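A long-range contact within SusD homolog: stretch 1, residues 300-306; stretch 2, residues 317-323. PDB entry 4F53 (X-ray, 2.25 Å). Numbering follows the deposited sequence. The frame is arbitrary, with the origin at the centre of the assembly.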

# COMPACT_ATOMS: atom_id res chain seq x y z
N GLU A 300 -2.62 8.91 29.27
CA GLU A 300 -2.52 7.93 28.17
C GLU A 300 -3.69 8.16 27.22
O GLU A 300 -4.79 8.47 27.67
CB GLU A 300 -2.49 6.47 28.67
CG GLU A 300 -1.42 6.18 29.72
CD GLU A 300 0.06 6.23 29.39
OE1 GLU A 300 0.43 6.60 28.25
OE2 GLU A 300 0.86 5.90 30.29
N SER A 301 -3.43 8.06 25.89
CA SER A 301 -4.47 8.26 24.86
C SER A 301 -4.08 7.57 23.59
O SER A 301 -3.01 6.96 23.53
CB SER A 301 -4.65 9.75 24.60
OG SER A 301 -3.43 10.33 24.17
N TYR A 302 -4.90 7.69 22.56
CA TYR A 302 -4.53 7.21 21.22
C TYR A 302 -3.64 8.28 20.62
O TYR A 302 -4.12 9.38 20.32
CB TYR A 302 -5.75 6.94 20.34
CG TYR A 302 -6.57 5.77 20.82
CD1 TYR A 302 -6.08 4.46 20.74
CD2 TYR A 302 -7.86 5.95 21.31
CE1 TYR A 302 -6.86 3.37 21.12
CE2 TYR A 302 -8.67 4.86 21.66
CZ TYR A 302 -8.15 3.57 21.57
OH TYR A 302 -8.90 2.49 21.97
N VAL A 303 -2.32 8.01 20.57
CA VAL A 303 -1.38 9.01 20.10
C VAL A 303 -0.17 8.31 19.46
O VAL A 303 0.52 7.50 20.09
CB VAL A 303 -0.99 10.03 21.21
CG1 VAL A 303 -0.35 9.36 22.45
CG2 VAL A 303 -0.13 11.16 20.64
N GLY A 304 0.05 8.62 18.19
CA GLY A 304 1.13 8.04 17.42
C GLY A 304 2.43 8.79 17.57
O GLY A 304 2.50 9.81 18.27
N LEU A 305 3.46 8.28 16.93
CA LEU A 305 4.77 8.90 16.94
C LEU A 305 4.98 9.64 15.59
O LEU A 305 4.46 9.23 14.56
CB LEU A 305 5.81 7.78 17.16
CG LEU A 305 7.28 8.14 17.26
CD1 LEU A 305 7.57 8.95 18.52
CD2 LEU A 305 8.12 6.89 17.24
N ARG A 306 5.73 10.75 15.62
CA ARG A 306 6.03 11.52 14.43
C ARG A 306 6.88 10.67 13.46
O ARG A 306 7.83 9.99 13.90
CB ARG A 306 6.78 12.81 14.83
CG ARG A 306 7.05 13.78 13.67
CD ARG A 306 5.79 14.52 13.22
NE ARG A 306 6.07 15.34 12.04
CZ ARG A 306 6.45 16.61 12.10
NH1 ARG A 306 6.57 17.23 13.27
NH2 ARG A 306 6.72 17.27 10.99
N TRP A 317 11.36 7.86 25.57
CA TRP A 317 10.07 7.23 25.89
C TRP A 317 9.18 7.03 24.66
O TRP A 317 8.03 6.64 24.82
CB TRP A 317 9.30 8.04 26.96
CG TRP A 317 10.02 8.19 28.28
CD1 TRP A 317 11.12 7.50 28.70
CD2 TRP A 317 9.67 9.07 29.34
NE1 TRP A 317 11.51 7.95 29.93
CE2 TRP A 317 10.63 8.90 30.36
CE3 TRP A 317 8.62 9.99 29.54
CZ2 TRP A 317 10.58 9.62 31.57
CZ3 TRP A 317 8.58 10.71 30.73
CH2 TRP A 317 9.55 10.53 31.73
N SER A 318 9.74 7.22 23.45
CA SER A 318 9.05 7.09 22.15
C SER A 318 8.28 5.79 21.93
O SER A 318 7.27 5.80 21.22
CB SER A 318 10.03 7.27 20.99
OG SER A 318 10.52 8.59 21.00
N GLN A 319 8.74 4.66 22.51
CA GLN A 319 8.04 3.38 22.29
C GLN A 319 6.76 3.29 23.16
O GLN A 319 5.97 2.38 22.95
CB GLN A 319 8.98 2.19 22.47
CG GLN A 319 10.14 2.21 21.47
CD GLN A 319 11.15 1.10 21.66
OE1 GLN A 319 11.17 0.40 22.67
NE2 GLN A 319 11.99 0.89 20.67
N GLY A 320 6.52 4.29 24.00
CA GLY A 320 5.29 4.44 24.76
C GLY A 320 4.13 4.89 23.87
O GLY A 320 2.98 4.85 24.29
N SER A 321 4.42 5.33 22.62
CA SER A 321 3.43 5.74 21.60
C SER A 321 2.51 4.57 21.27
O SER A 321 2.91 3.42 21.46
CB SER A 321 4.13 6.22 20.33
OG SER A 321 5.00 7.30 20.62
N SER A 322 1.29 4.87 20.78
CA SER A 322 0.30 3.85 20.38
C SER A 322 0.92 2.81 19.46
O SER A 322 1.69 3.14 18.55
CB SER A 322 -0.91 4.49 19.71
OG SER A 322 -1.78 5.05 20.69
N CYS A 323 0.63 1.55 19.76
CA CYS A 323 1.13 0.36 19.09
C CYS A 323 -0.03 -0.40 18.45
O CYS A 323 -1.11 -0.49 19.03
CB CYS A 323 1.88 -0.51 20.09
SG CYS A 323 2.73 -1.94 19.37
O HOH W 1 4.08 9.93 20.64

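The two stretches meet over a small area, burying 285 Å² in all, and the contact combines two direct hydrogen bonds and a water bridge with packing of Leu305 against serines. Stretch 1 (residues 300-306) runs without regular helix or strand. Stretch 2 includes a short 3-10 turn through Ser318 to Gly320 and continues as loop through Ser321 and Ser322. The backbones come nearest at Gly304 and Ser322, whose CA atoms lie 5.2 Å apart. Gly304 adds no side chain at this point, and its backbone passes Ser321 with C 4.1 Å from CB of that residue.

Direct hydrogen bonding across the contact is concentrated on one pair, Val303 and Ser322. The amide N of Ser322 donates to the carbonyl O of Val303 at 2.8 Å, with a nearly straight N-H...O angle of 167°. In return, the amide N of Val303 donates to Ser322 OG at 3.0 Å and 153°. Both backbone polar groups of Val303 are therefore satisfied by a single residue, one through its main chain and the other through its side chain. The m rotamer of Ser322 (chi1 -79°) places the hydroxyl for this role, and its CA-to-CB bond points toward stretch 1. The same OG also hydrogen-bonds elsewhere in the structure.

A water extends the polar network. Water 1 donates to Gly304 O at 2.9 Å and to Ser321 OG at 2.8 Å, linking a backbone carbonyl of one stretch to a hydroxyl of the other. Ser321 OG in turn donates to Ser318 O at 2.8 Å, while Ser321 N bonds the same carbonyl at 3.2 Å. Ser318 O thus accepts from both the amide and the hydroxyl of Ser321, which ties that side chain back to the 3-10 segment. Within this turn, Gly320 N also donates to Trp317 O at 2.9 Å.

Leu305 and Tyr302 add van der Waals contacts. Leu305, in the t,p rotamer, points its CA-to-CB bond toward stretch 2 and has 60 Å² covered there. Its CB lies 3.6 Å from Ser321 OG, and its CD1 reaches to 3.9 Å from Ser318 OG, so its aliphatic chain spans two serines without hydrogen-bonding to either. Tyr302 directs its CA-to-CB bond away, yet its CA comes within 3.5 Å of Ser322 OG. Its ring is more distant, with CD1 4.3 Å from that OG, and meets the hydroxyl obliquely.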